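Local coordinates for protein esterase (Xanthomonas oryzae pv. oryzae, PDB 3H2G) that acts as a cell wall-degrading esterase of a rice pathogen, probably cutting ester bonds in the plant wall and contributing to virulence, at residues 2-7 and 147-152; 22-27 and 109-114; 67-72 and 162-167; 203-208 and 383-388; 266-271 and 276-281. All coordinates share one frame; numbering follows the deposited sequence.

Contact 1 (2-7 and 147-152); sequences PARGTL and ATIDAM
Gly5 brings the loop ahead of strand 7-16 up to helix 141-162, its CA 4.3 Å from the CA of Asp150 and 3.7 Å from the carbonyl O of Asp150. The approach is made by a type II beta turn from Ala3 to Thr6, in which Gly5 holds the third position with a phi of 93°, a conformation that suits glycine. Ala3 O closes the turn twice, accepting from Thr6 N at 3.0 Å and from Thr6 OG1 at 2.7 Å.

Arg4, the second residue of the turn, carries the side-chain contact. Its chain bends at chi3, with the result that NE meets the syn lone pair of Asp150 OD1 at 2.8 Å and an N-H...O angle of 154°. This is a salt bridge, with the oxygen lying slightly off the guanidinium plane. The second link, Arg4 NH2 to Asp150 OD2 at 3.3 Å, is weak, which fits planes turned 73° apart rather than a flat, two-pronged pair. Thr53 OG1 also holds OD1, and Arg153 forms a salt bridge with OD2; this buried carboxylate therefore probably keeps its negative charge.

Gly5 and Thr6 also bond through their backbones to Ala52 of strand 43-54. The arrangement joins the chain's N-terminal lead-in to a helix packed on the central sheet, as in the layered architecture of alpha/beta hydrolases.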
# COMPACT_ATOMS: atom_id res chain seq x y z
N PRO A 2 -16.07 -19.82 -7.10
CA PRO A 2 -15.97 -18.77 -8.14
C PRO A 2 -14.52 -18.58 -8.57
O PRO A 2 -13.61 -18.64 -7.74
CB PRO A 2 -16.53 -17.49 -7.54
CG PRO A 2 -17.43 -18.03 -6.42
CD PRO A 2 -16.67 -19.25 -5.88
N ALA A 3 -14.31 -18.34 -9.86
CA ALA A 3 -12.97 -18.13 -10.39
C ALA A 3 -12.40 -16.80 -9.90
O ALA A 3 -13.15 -15.83 -9.70
CB ALA A 3 -13.00 -18.14 -11.91
N ARG A 4 -11.09 -16.75 -9.70
CA ARG A 4 -10.43 -15.53 -9.24
C ARG A 4 -10.80 -14.34 -10.13
O ARG A 4 -10.76 -14.44 -11.35
CB ARG A 4 -8.90 -15.71 -9.24
CG ARG A 4 -8.37 -16.66 -8.18
CD ARG A 4 -6.84 -16.68 -8.19
NE ARG A 4 -6.27 -15.34 -8.05
CZ ARG A 4 -4.97 -15.08 -8.07
NH1 ARG A 4 -4.09 -16.06 -8.21
NH2 ARG A 4 -4.54 -13.83 -7.94
N GLY A 5 -11.15 -13.23 -9.50
CA GLY A 5 -11.51 -12.04 -10.26
C GLY A 5 -13.00 -11.90 -10.54
O GLY A 5 -13.44 -10.86 -11.04
N THR A 6 -13.78 -12.93 -10.23
CA THR A 6 -15.22 -12.87 -10.46
C THR A 6 -15.86 -11.71 -9.71
O THR A 6 -15.61 -11.53 -8.51
CB THR A 6 -15.92 -14.18 -10.03
OG1 THR A 6 -15.48 -15.26 -10.87
CG2 THR A 6 -17.43 -14.05 -10.14
N LEU A 7 -16.66 -10.91 -10.41
CA LEU A 7 -17.34 -9.77 -9.80
C LEU A 7 -18.61 -10.25 -9.09
O LEU A 7 -19.53 -10.76 -9.73
CB LEU A 7 -17.73 -8.75 -10.88
CG LEU A 7 -18.45 -7.48 -10.42
CD1 LEU A 7 -17.49 -6.60 -9.62
CD2 LEU A 7 -18.98 -6.73 -11.62
N ALA A 147 -4.70 -9.98 -4.19
CA ALA A 147 -5.87 -9.14 -3.95
C ALA A 147 -5.94 -8.01 -4.96
O ALA A 147 -7.01 -7.67 -5.46
CB ALA A 147 -5.83 -8.58 -2.53
N THR A 148 -4.79 -7.41 -5.27
CA THR A 148 -4.73 -6.31 -6.22
C THR A 148 -5.05 -6.80 -7.64
O THR A 148 -5.84 -6.18 -8.36
CB THR A 148 -3.35 -5.65 -6.21
OG1 THR A 148 -3.10 -5.12 -4.90
CG2 THR A 148 -3.28 -4.51 -7.22
N ILE A 149 -4.43 -7.90 -8.03
CA ILE A 149 -4.65 -8.47 -9.35
C ILE A 149 -6.12 -8.83 -9.56
O ILE A 149 -6.71 -8.50 -10.59
CB ILE A 149 -3.76 -9.71 -9.55
CG1 ILE A 149 -2.31 -9.27 -9.73
CG2 ILE A 149 -4.25 -10.53 -10.74
CD1 ILE A 149 -1.29 -10.40 -9.60
N ASP A 150 -6.72 -9.48 -8.58
CA ASP A 150 -8.11 -9.88 -8.69
C ASP A 150 -9.08 -8.70 -8.63
O ASP A 150 -10.19 -8.77 -9.17
CB ASP A 150 -8.42 -10.93 -7.62
CG ASP A 150 -7.74 -12.26 -7.90
OD1 ASP A 150 -7.67 -13.13 -7.01
OD2 ASP A 150 -7.26 -12.43 -9.04
N ALA A 151 -8.66 -7.61 -8.00
CA ALA A 151 -9.49 -6.41 -7.93
C ALA A 151 -9.52 -5.81 -9.33
O ALA A 151 -10.56 -5.32 -9.79
CB ALA A 151 -8.90 -5.40 -6.95
N MET A 152 -8.38 -5.83 -10.01
CA MET A 152 -8.28 -5.30 -11.36
C MET A 152 -9.10 -6.15 -12.33
O MET A 152 -9.72 -5.64 -13.26
CB MET A 152 -6.82 -5.24 -11.80
CG MET A 152 -5.97 -4.31 -10.95
SD MET A 152 -4.28 -4.15 -11.58
CE MET A 152 -4.51 -2.92 -12.77

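Contact 2 (22-27 and 109-114); sequences SAMLAS and LVTRLA
The guanidinium of Arg112 is gripped by two carboxylates distant in sequence, NE forming a salt bridge with Glu382 and NH1 another with Glu38, and the group so held offers one face to Leu25. Leu25 CD2 sits over the centre of that face, 3.6 Å above the plane, and its nearest atom there is Arg112 CZ at 3.7 Å. The two side chains run antiparallel, side by side. A bend at chi2 (-67°) is followed by an extended stretch that carries the guanidinium out toward helix 18-26.

The same methyl, Leu25 CD2, lies 3.8 Å from Thr111 CB, while CD1 lies against Thr111 O, whose hydrogen bond comes from Ser115 OG. Helix 108-114 packs on the sheet of the alpha/beta-hydrolase fold through Leu109, Val110 and Ala114, which rest on Leu68, and helix 18-26 lies on its other side as an outer layer. The axes of segments 22-26 and 109-114 pass 10.1 Å apart at 102°, almost perpendicular, consistent with the small number of residues that meet. A wider, pi-type turn, with Ala114 N bonded to Leu109 O at 3.0 Å, spans this part of helix 108-114.

Thr111 CG2 faces Met24, the residue before Leu25: Met24 CE approaches it at 4.0 Å, the methionine chain bending at chi3 and crossing the threonine at about a right angle. Thr111 OG1 makes a weak bond to Asp107 O.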
# COMPACT_ATOMS: atom_id res chain seq x y z
N SER A 22 -11.28 20.93 -9.68
CA SER A 22 -10.35 22.03 -9.93
C SER A 22 -10.37 22.99 -8.75
O SER A 22 -9.33 23.54 -8.37
CB SER A 22 -10.73 22.79 -11.20
OG SER A 22 -10.41 22.04 -12.36
N ALA A 23 -11.54 23.19 -8.17
CA ALA A 23 -11.68 24.08 -7.02
C ALA A 23 -10.86 23.56 -5.84
O ALA A 23 -10.22 24.34 -5.13
CB ALA A 23 -13.15 24.22 -6.64
N MET A 24 -10.88 22.25 -5.63
CA MET A 24 -10.11 21.67 -4.53
C MET A 24 -8.61 21.83 -4.82
O MET A 24 -7.82 22.02 -3.90
CB MET A 24 -10.45 20.19 -4.33
CG MET A 24 -11.84 19.93 -3.77
SD MET A 24 -12.11 18.20 -3.28
CE MET A 24 -12.58 17.47 -4.86
N LEU A 25 -8.24 21.75 -6.09
CA LEU A 25 -6.84 21.88 -6.49
C LEU A 25 -6.35 23.32 -6.37
O LEU A 25 -5.17 23.57 -6.09
CB LEU A 25 -6.65 21.41 -7.93
CG LEU A 25 -6.84 19.91 -8.22
CD1 LEU A 25 -6.83 19.68 -9.72
CD2 LEU A 25 -5.75 19.11 -7.54
N ALA A 26 -7.25 24.28 -6.59
CA ALA A 26 -6.90 25.69 -6.52
C ALA A 26 -6.65 26.17 -5.09
O ALA A 26 -6.08 27.24 -4.87
CB ALA A 26 -8.01 26.53 -7.15
N SER A 27 -7.07 25.37 -4.11
CA SER A 27 -6.87 25.72 -2.71
C SER A 27 -5.62 25.05 -2.14
O SER A 27 -4.97 24.25 -2.82
CB SER A 27 -8.09 25.31 -1.88
OG SER A 27 -8.27 23.90 -1.91
N LEU A 109 -6.26 10.47 -5.12
CA LEU A 109 -6.56 9.52 -6.18
C LEU A 109 -7.59 10.14 -7.11
O LEU A 109 -7.57 9.91 -8.32
CB LEU A 109 -7.10 8.21 -5.61
CG LEU A 109 -6.12 7.37 -4.78
CD1 LEU A 109 -6.78 6.04 -4.44
CD2 LEU A 109 -4.83 7.14 -5.56
N VAL A 110 -8.49 10.93 -6.55
CA VAL A 110 -9.52 11.60 -7.34
C VAL A 110 -8.98 12.87 -8.00
O VAL A 110 -9.08 13.04 -9.21
CB VAL A 110 -10.73 12.01 -6.46
CG1 VAL A 110 -11.67 12.91 -7.26
CG2 VAL A 110 -11.47 10.77 -5.98
N THR A 111 -8.41 13.75 -7.19
CA THR A 111 -7.91 15.03 -7.67
C THR A 111 -6.67 15.05 -8.55
O THR A 111 -6.53 15.94 -9.39
CB THR A 111 -7.65 15.99 -6.48
OG1 THR A 111 -6.55 15.51 -5.69
CG2 THR A 111 -8.88 16.08 -5.60
N ARG A 112 -5.78 14.08 -8.39
CA ARG A 112 -4.55 14.07 -9.18
C ARG A 112 -4.48 13.03 -10.29
O ARG A 112 -3.79 13.24 -11.29
CB ARG A 112 -3.35 13.85 -8.26
CG ARG A 112 -3.23 14.84 -7.12
CD ARG A 112 -2.95 16.24 -7.62
NE ARG A 112 -2.73 17.15 -6.49
CZ ARG A 112 -2.26 18.38 -6.61
NH1 ARG A 112 -1.96 18.87 -7.81
NH2 ARG A 112 -2.07 19.13 -5.53
N LEU A 113 -5.18 11.92 -10.12
CA LEU A 113 -5.13 10.84 -11.11
C LEU A 113 -6.40 10.63 -11.93
O LEU A 113 -6.38 10.78 -13.15
CB LEU A 113 -4.73 9.54 -10.40
CG LEU A 113 -3.32 9.58 -9.78
CD1 LEU A 113 -3.09 8.34 -8.94
CD2 LEU A 113 -2.27 9.68 -10.89
N ALA A 114 -7.50 10.29 -11.27
CA ALA A 114 -8.75 10.06 -11.99
C ALA A 114 -9.20 11.31 -12.74
O ALA A 114 -9.76 11.22 -13.83
CB ALA A 114 -9.85 9.62 -11.01

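Contact 3 (67-72 and 162-167); sequences LLIPGG and LKTPLS
Two terminal methyls, Ile69 CD1 and Leu162 CD1, stand 3.4 Å apart, closer than carbons normally pack, although the backbones are well separated: the nearest CA atoms, those of Ile69 and Thr164, are 8.2 Å from each other. Side chains therefore span the whole gap. Ile69 points toward the other segment and divides its branches between two partners. The ethyl arm, with CG1 beside the backbone N and CD1 extended (chi2 177°), goes to Leu162. The other branch, CG2, meets Thr164 CG2 at 4.0 Å and lies 4.1 Å from Thr164 OG1, so both threonine branches touch the same methyl.

Thr164 is delivered to this position by the end of helix 141-162. Lys163 leaves the helix with a positive phi of 66° as the C-prime residue of a Schellman motif, in which Thr164 N bonds back to Leu159 O. The chain thus turns sharply away from the helix direction, and Leu162 meets the CD1 arm of Ile69 while Thr164 meets its CG2.

Leu159 of the same helix also touches Ile69 and Thr164, while strand 60-71, which carries Ile69, runs between strands 43-54 and 119-123 of the sheet; Tyr79 of strand 79-85 packs against Thr164 and Pro165.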
# COMPACT_ATOMS: atom_id res chain seq x y z
N LEU A 67 -13.26 1.80 -7.32
CA LEU A 67 -13.04 2.02 -8.75
C LEU A 67 -13.40 3.46 -9.07
O LEU A 67 -14.53 3.89 -8.83
CB LEU A 67 -13.92 1.06 -9.57
CG LEU A 67 -14.04 1.34 -11.08
CD1 LEU A 67 -12.68 1.22 -11.75
CD2 LEU A 67 -15.02 0.34 -11.70
N LEU A 68 -12.43 4.20 -9.60
CA LEU A 68 -12.65 5.60 -9.97
C LEU A 68 -12.64 5.66 -11.49
O LEU A 68 -11.68 5.24 -12.14
CB LEU A 68 -11.54 6.48 -9.39
CG LEU A 68 -11.37 6.40 -7.87
CD1 LEU A 68 -10.24 7.33 -7.42
CD2 LEU A 68 -12.68 6.78 -7.19
N ILE A 69 -13.73 6.17 -12.07
CA ILE A 69 -13.86 6.25 -13.52
C ILE A 69 -13.93 7.68 -14.01
O ILE A 69 -14.79 8.46 -13.59
CB ILE A 69 -15.14 5.51 -13.99
CG1 ILE A 69 -15.16 4.09 -13.43
CG2 ILE A 69 -15.20 5.50 -15.51
CD1 ILE A 69 -16.42 3.31 -13.78
N PRO A 70 -13.02 8.06 -14.93
CA PRO A 70 -13.01 9.42 -15.47
C PRO A 70 -14.00 9.54 -16.62
O PRO A 70 -14.40 8.53 -17.22
CB PRO A 70 -11.57 9.58 -15.95
CG PRO A 70 -11.27 8.21 -16.48
CD PRO A 70 -11.85 7.30 -15.40
N GLY A 71 -14.40 10.77 -16.92
CA GLY A 71 -15.34 11.01 -18.01
C GLY A 71 -15.49 12.50 -18.21
O GLY A 71 -15.10 13.28 -17.33
N GLY A 72 -16.04 12.92 -19.35
CA GLY A 72 -16.23 14.34 -19.58
C GLY A 72 -15.94 14.77 -21.00
O GLY A 72 -15.23 14.08 -21.74
N LEU A 162 -20.00 -1.24 -18.45
CA LEU A 162 -20.23 0.19 -18.65
C LEU A 162 -19.73 0.64 -20.01
O LEU A 162 -20.05 1.74 -20.46
CB LEU A 162 -19.50 0.99 -17.58
CG LEU A 162 -20.05 0.94 -16.15
CD1 LEU A 162 -19.09 1.68 -15.23
CD2 LEU A 162 -21.43 1.58 -16.12
N LYS A 163 -18.95 -0.21 -20.65
CA LYS A 163 -18.35 0.08 -21.95
C LYS A 163 -17.35 1.23 -21.86
O LYS A 163 -17.15 1.98 -22.81
CB LYS A 163 -19.44 0.39 -22.98
CG LYS A 163 -20.29 -0.82 -23.34
CD LYS A 163 -21.30 -0.52 -24.43
CE LYS A 163 -22.10 -1.76 -24.79
NZ LYS A 163 -23.14 -1.49 -25.82
N THR A 164 -16.72 1.36 -20.69
CA THR A 164 -15.71 2.39 -20.49
C THR A 164 -14.53 2.04 -21.41
O THR A 164 -14.03 0.92 -21.38
CB THR A 164 -15.21 2.41 -19.03
OG1 THR A 164 -16.32 2.60 -18.15
CG2 THR A 164 -14.21 3.55 -18.83
N PRO A 165 -14.09 2.99 -22.24
CA PRO A 165 -12.97 2.73 -23.15
C PRO A 165 -11.59 2.67 -22.48
O PRO A 165 -11.09 3.67 -21.97
CB PRO A 165 -13.08 3.88 -24.15
CG PRO A 165 -13.56 5.00 -23.30
CD PRO A 165 -14.63 4.34 -22.45
N LEU A 166 -10.99 1.48 -22.48
CA LEU A 166 -9.67 1.26 -21.90
C LEU A 166 -8.64 1.13 -23.01
O LEU A 166 -8.92 0.51 -24.04
CB LEU A 166 -9.68 -0.01 -21.04
CG LEU A 166 -10.69 -0.05 -19.89
CD1 LEU A 166 -10.62 -1.39 -19.18
CD2 LEU A 166 -10.40 1.09 -18.92
N SER A 167 -7.46 1.70 -22.81
CA SER A 167 -6.41 1.66 -23.82
C SER A 167 -5.72 0.30 -23.88
O SER A 167 -5.15 -0.07 -24.90
CB SER A 167 -5.37 2.74 -23.55
OG SER A 167 -4.66 2.46 -22.35

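Contact 4 (203-208 and 383-388); sequences APISGP and SCIVVV
Strand 203-205 and helix 383-388 run almost antiparallel, at 164°, with axes 9.3 Å apart, and the pairs of nearest CA atoms, Ala203 with Val388 at 6.3 Å and Ile205 with Cys384 at 6.7 Å, match two residues of strand to one turn of helix. Both strand residues direct their CB toward the helix, whereas the intervening Pro204 turns away.

Ala203 CB fits against the branch point of Val388, 3.6 Å from its CB, with both valine methyls slightly farther off. Ile205 makes the larger contact. Its CG2 presses on Cys384 CB at 3.4 Å, a tight carbon pair, and lies 3.8 Å from Cys384 SG. In the other arm CG1 sits beside the backbone N (chi1 -58°), and CD1 continues extended from it; CD1 therefore reaches past the cysteine to Ile385 CG1 at 3.9 Å. The isoleucine thus straddles Cys384, touching it with both branches.

Cys384 SG is bonded to Cys331 on the neighbouring strand 328-332. Pro204 and Ser206 bond through their backbones to Cys331, so the disulfide ties the helix to strand 328-332 and, only indirectly, to strand 198-205. Next in the chain, Ser206 OG is hydrogen-bonded to Thr380 OG1, and its side chain touches His377 and Asp336, both members, with Ser176, of a probable Ser-His-Asp triad. A contact of five buried residues beside a disulfide to the adjacent strand probably helps hold the helix carrying His377 against the sheet.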
# COMPACT_ATOMS: atom_id res chain seq x y z
N ALA A 203 5.03 2.80 -10.16
CA ALA A 203 5.57 3.87 -9.33
C ALA A 203 5.28 3.67 -7.84
O ALA A 203 4.42 4.36 -7.27
CB ALA A 203 5.03 5.23 -9.79
N PRO A 204 5.99 2.73 -7.19
CA PRO A 204 5.78 2.48 -5.76
C PRO A 204 6.20 3.73 -4.98
O PRO A 204 7.22 4.35 -5.30
CB PRO A 204 6.71 1.30 -5.47
CG PRO A 204 6.82 0.61 -6.80
CD PRO A 204 6.93 1.76 -7.76
N ILE A 205 5.44 4.08 -3.95
CA ILE A 205 5.73 5.26 -3.15
C ILE A 205 6.01 4.95 -1.68
O ILE A 205 5.20 4.34 -1.00
CB ILE A 205 4.56 6.27 -3.22
CG1 ILE A 205 4.29 6.67 -4.67
CG2 ILE A 205 4.86 7.49 -2.36
CD1 ILE A 205 2.98 7.43 -4.86
N SER A 206 7.18 5.37 -1.20
CA SER A 206 7.57 5.19 0.19
C SER A 206 7.30 3.80 0.76
O SER A 206 6.83 3.66 1.90
CB SER A 206 6.87 6.24 1.05
OG SER A 206 7.11 7.54 0.54
N GLY A 207 7.61 2.76 -0.02
CA GLY A 207 7.39 1.40 0.44
C GLY A 207 8.62 0.75 1.06
O GLY A 207 9.75 1.07 0.68
N PRO A 208 8.43 -0.16 2.02
CA PRO A 208 9.54 -0.85 2.68
C PRO A 208 9.98 -2.09 1.89
O PRO A 208 9.80 -3.21 2.35
CB PRO A 208 8.95 -1.21 4.04
CG PRO A 208 7.54 -1.54 3.68
CD PRO A 208 7.16 -0.43 2.72
N SER A 383 2.56 14.36 -2.67
CA SER A 383 3.73 14.90 -3.36
C SER A 383 4.27 13.92 -4.39
O SER A 383 4.57 14.29 -5.53
CB SER A 383 4.84 15.24 -2.36
OG SER A 383 4.46 16.33 -1.53
N CYS A 384 4.40 12.66 -3.99
CA CYS A 384 4.90 11.63 -4.89
C CYS A 384 3.90 11.26 -5.97
O CYS A 384 4.29 10.97 -7.10
CB CYS A 384 5.29 10.39 -4.10
SG CYS A 384 6.98 10.42 -3.44
N ILE A 385 2.61 11.25 -5.64
CA ILE A 385 1.61 10.93 -6.65
C ILE A 385 1.77 11.93 -7.79
O ILE A 385 1.78 11.55 -8.96
CB ILE A 385 0.17 11.02 -6.08
CG1 ILE A 385 -0.14 9.78 -5.24
CG2 ILE A 385 -0.85 11.16 -7.21
CD1 ILE A 385 -1.48 9.83 -4.52
N VAL A 386 1.92 13.20 -7.44
CA VAL A 386 2.08 14.25 -8.44
C VAL A 386 3.37 14.05 -9.24
O VAL A 386 3.36 14.09 -10.47
CB VAL A 386 2.09 15.65 -7.79
CG1 VAL A 386 2.47 16.71 -8.81
CG2 VAL A 386 0.71 15.95 -7.21
N VAL A 387 4.48 13.82 -8.54
CA VAL A 387 5.77 13.63 -9.19
C VAL A 387 5.85 12.42 -10.12
O VAL A 387 6.32 12.54 -11.25
CB VAL A 387 6.91 13.53 -8.15
CG1 VAL A 387 8.20 13.07 -8.81
CG2 VAL A 387 7.11 14.88 -7.48
N VAL A 388 5.39 11.26 -9.66
CA VAL A 388 5.45 10.06 -10.50
C VAL A 388 4.51 10.16 -11.70
O VAL A 388 4.81 9.66 -12.78
CB VAL A 388 5.14 8.78 -9.69
CG1 VAL A 388 6.16 8.64 -8.56
CG2 VAL A 388 3.73 8.82 -9.14

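Contact 5 (266-271 and 276-281); sequences EPLFPG and TDMFLN
Met278 and Phe269 cross obliquely, with the sulfur 4.8 Å from the centroid of the ring and 45° off its normal. SD stands 4.1 Å from Phe269 CE1, and equally far from CZ, which places it by the CE1-CZ bond; the terminal CE methyl comes to the same CE1. The methionine chain leaves the helix with chi1 and chi2 in ordinary staggered positions but twists to a chi3 of -118°, an unusual value that swings CE back toward the loop. There CE also lies 3.7 Å from Leu268 O.

This is a Met-aromatic contact joining the loop after helix 261-264 to helix 275-280, in a helix-rich region inserted between strands 198-205 and 328-332. The backbones are 9.1 Å apart at the nearest CA atoms, Leu268 and Met278, and the thioether spans the gap. Leu268 CB packs over one face of the Phe269 ring, 3.9 Å above its plane and toward the rim, and also sits 4.4 Å from Met278 SD.

Tyr237 of helix 231-246 meets the Phe269 ring with planes at about 35°, and Leu233 of that helix and Ala90 touch Met278. The peptide bond between Phe269 and Pro270 is cis.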
# COMPACT_ATOMS: atom_id res chain seq x y z
N GLU A 266 -3.60 -8.63 19.75
CA GLU A 266 -4.17 -9.29 18.58
C GLU A 266 -5.49 -8.70 18.05
O GLU A 266 -5.63 -8.48 16.85
CB GLU A 266 -4.31 -10.79 18.83
CG GLU A 266 -2.96 -11.48 19.06
CD GLU A 266 -3.00 -12.99 18.84
OE1 GLU A 266 -3.82 -13.67 19.50
OE2 GLU A 266 -2.22 -13.49 18.00
N PRO A 267 -6.46 -8.44 18.93
CA PRO A 267 -7.75 -7.88 18.49
C PRO A 267 -7.67 -6.50 17.82
O PRO A 267 -8.63 -6.04 17.21
CB PRO A 267 -8.57 -7.83 19.78
CG PRO A 267 -8.00 -8.96 20.59
CD PRO A 267 -6.52 -8.80 20.36
N LEU A 268 -6.52 -5.83 17.94
CA LEU A 268 -6.35 -4.50 17.36
C LEU A 268 -5.86 -4.47 15.92
O LEU A 268 -6.00 -3.45 15.23
CB LEU A 268 -5.34 -3.70 18.20
CG LEU A 268 -5.62 -3.39 19.67
CD1 LEU A 268 -4.36 -2.81 20.30
CD2 LEU A 268 -6.79 -2.41 19.78
N PHE A 269 -5.30 -5.57 15.44
CA PHE A 269 -4.72 -5.59 14.10
C PHE A 269 -5.21 -6.67 13.13
O PHE A 269 -4.59 -7.73 13.03
CB PHE A 269 -3.20 -5.67 14.23
CG PHE A 269 -2.60 -4.54 15.03
CD1 PHE A 269 -2.56 -3.25 14.51
CD2 PHE A 269 -2.10 -4.76 16.31
CE1 PHE A 269 -2.02 -2.19 15.25
CE2 PHE A 269 -1.56 -3.71 17.06
CZ PHE A 269 -1.52 -2.43 16.53
N PRO A 270 -6.30 -6.40 12.40
CA PRO A 270 -7.11 -5.18 12.41
C PRO A 270 -8.21 -5.29 13.46
O PRO A 270 -8.47 -6.37 13.99
CB PRO A 270 -7.67 -5.14 10.99
CG PRO A 270 -7.93 -6.58 10.71
CD PRO A 270 -6.67 -7.26 11.25
N GLY A 271 -8.87 -4.17 13.76
CA GLY A 271 -9.92 -4.19 14.76
C GLY A 271 -10.90 -3.04 14.67
O GLY A 271 -11.19 -2.53 13.59
N THR A 276 -4.83 6.06 13.59
CA THR A 276 -4.89 7.45 14.04
C THR A 276 -5.43 7.51 15.46
O THR A 276 -4.87 8.18 16.33
CB THR A 276 -5.81 8.30 13.13
OG1 THR A 276 -5.22 8.41 11.83
CG2 THR A 276 -6.01 9.68 13.72
N ASP A 277 -6.54 6.82 15.68
CA ASP A 277 -7.18 6.77 16.98
C ASP A 277 -6.24 6.16 18.02
O ASP A 277 -6.08 6.69 19.12
CB ASP A 277 -8.48 5.97 16.90
CG ASP A 277 -9.13 5.74 18.25
OD1 ASP A 277 -8.89 6.55 19.17
OD2 ASP A 277 -9.88 4.75 18.40
N MET A 278 -5.61 5.05 17.66
CA MET A 278 -4.69 4.39 18.58
C MET A 278 -3.53 5.29 18.97
O MET A 278 -3.14 5.33 20.14
CB MET A 278 -4.14 3.11 17.95
CG MET A 278 -5.14 1.97 17.88
SD MET A 278 -4.35 0.47 17.29
CE MET A 278 -5.27 0.18 15.77
N PHE A 279 -2.96 6.00 18.00
CA PHE A 279 -1.83 6.87 18.29
C PHE A 279 -2.20 8.11 19.11
O PHE A 279 -1.46 8.51 20.00
CB PHE A 279 -1.15 7.31 17.00
CG PHE A 279 0.10 8.11 17.24
CD1 PHE A 279 1.20 7.52 17.85
CD2 PHE A 279 0.17 9.45 16.89
CE1 PHE A 279 2.35 8.26 18.11
CE2 PHE A 279 1.31 10.20 17.16
CZ PHE A 279 2.41 9.60 17.77
N LEU A 280 -3.34 8.72 18.79
CA LEU A 280 -3.76 9.91 19.52
C LEU A 280 -4.20 9.61 20.95
O LEU A 280 -3.99 10.43 21.85
CB LEU A 280 -4.90 10.61 18.77
CG LEU A 280 -5.50 11.86 19.43
CD1 LEU A 280 -4.43 12.93 19.57
CD2 LEU A 280 -6.67 12.39 18.59
N ASN A 281 -4.80 8.44 21.16
CA ASN A 281 -5.28 8.10 22.49
C ASN A 281 -4.44 7.11 23.29
O ASN A 281 -4.91 6.51 24.25
CB ASN A 281 -6.73 7.62 22.39
CG ASN A 281 -7.64 8.70 21.84
OD1 ASN A 281 -7.74 9.79 22.40
ND2 ASN A 281 -8.30 8.41 20.72

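The five contacts are spread over one chain, four around the central mixed sheet and contact 5 in the helical region beyond it. Contacts 2 and 3 touch, Pro70 packing against Ala114, and contact 2 also meets contact 4 where Arg112 and Leu113 lie on Ile385. Contacts 1 and 3 share helix 141-162 and its exit, with centres 19 Å apart. Along the chain, contact 2 is nested inside the loop closed by contact 1, contact 3 crosses both, and contact 5 is nested inside contact 4. Contact 5 is separate, its nearest atoms about 14 Å from contact 1 and about 20 Å from contact 3. Contact 4 lies beside the probable triad.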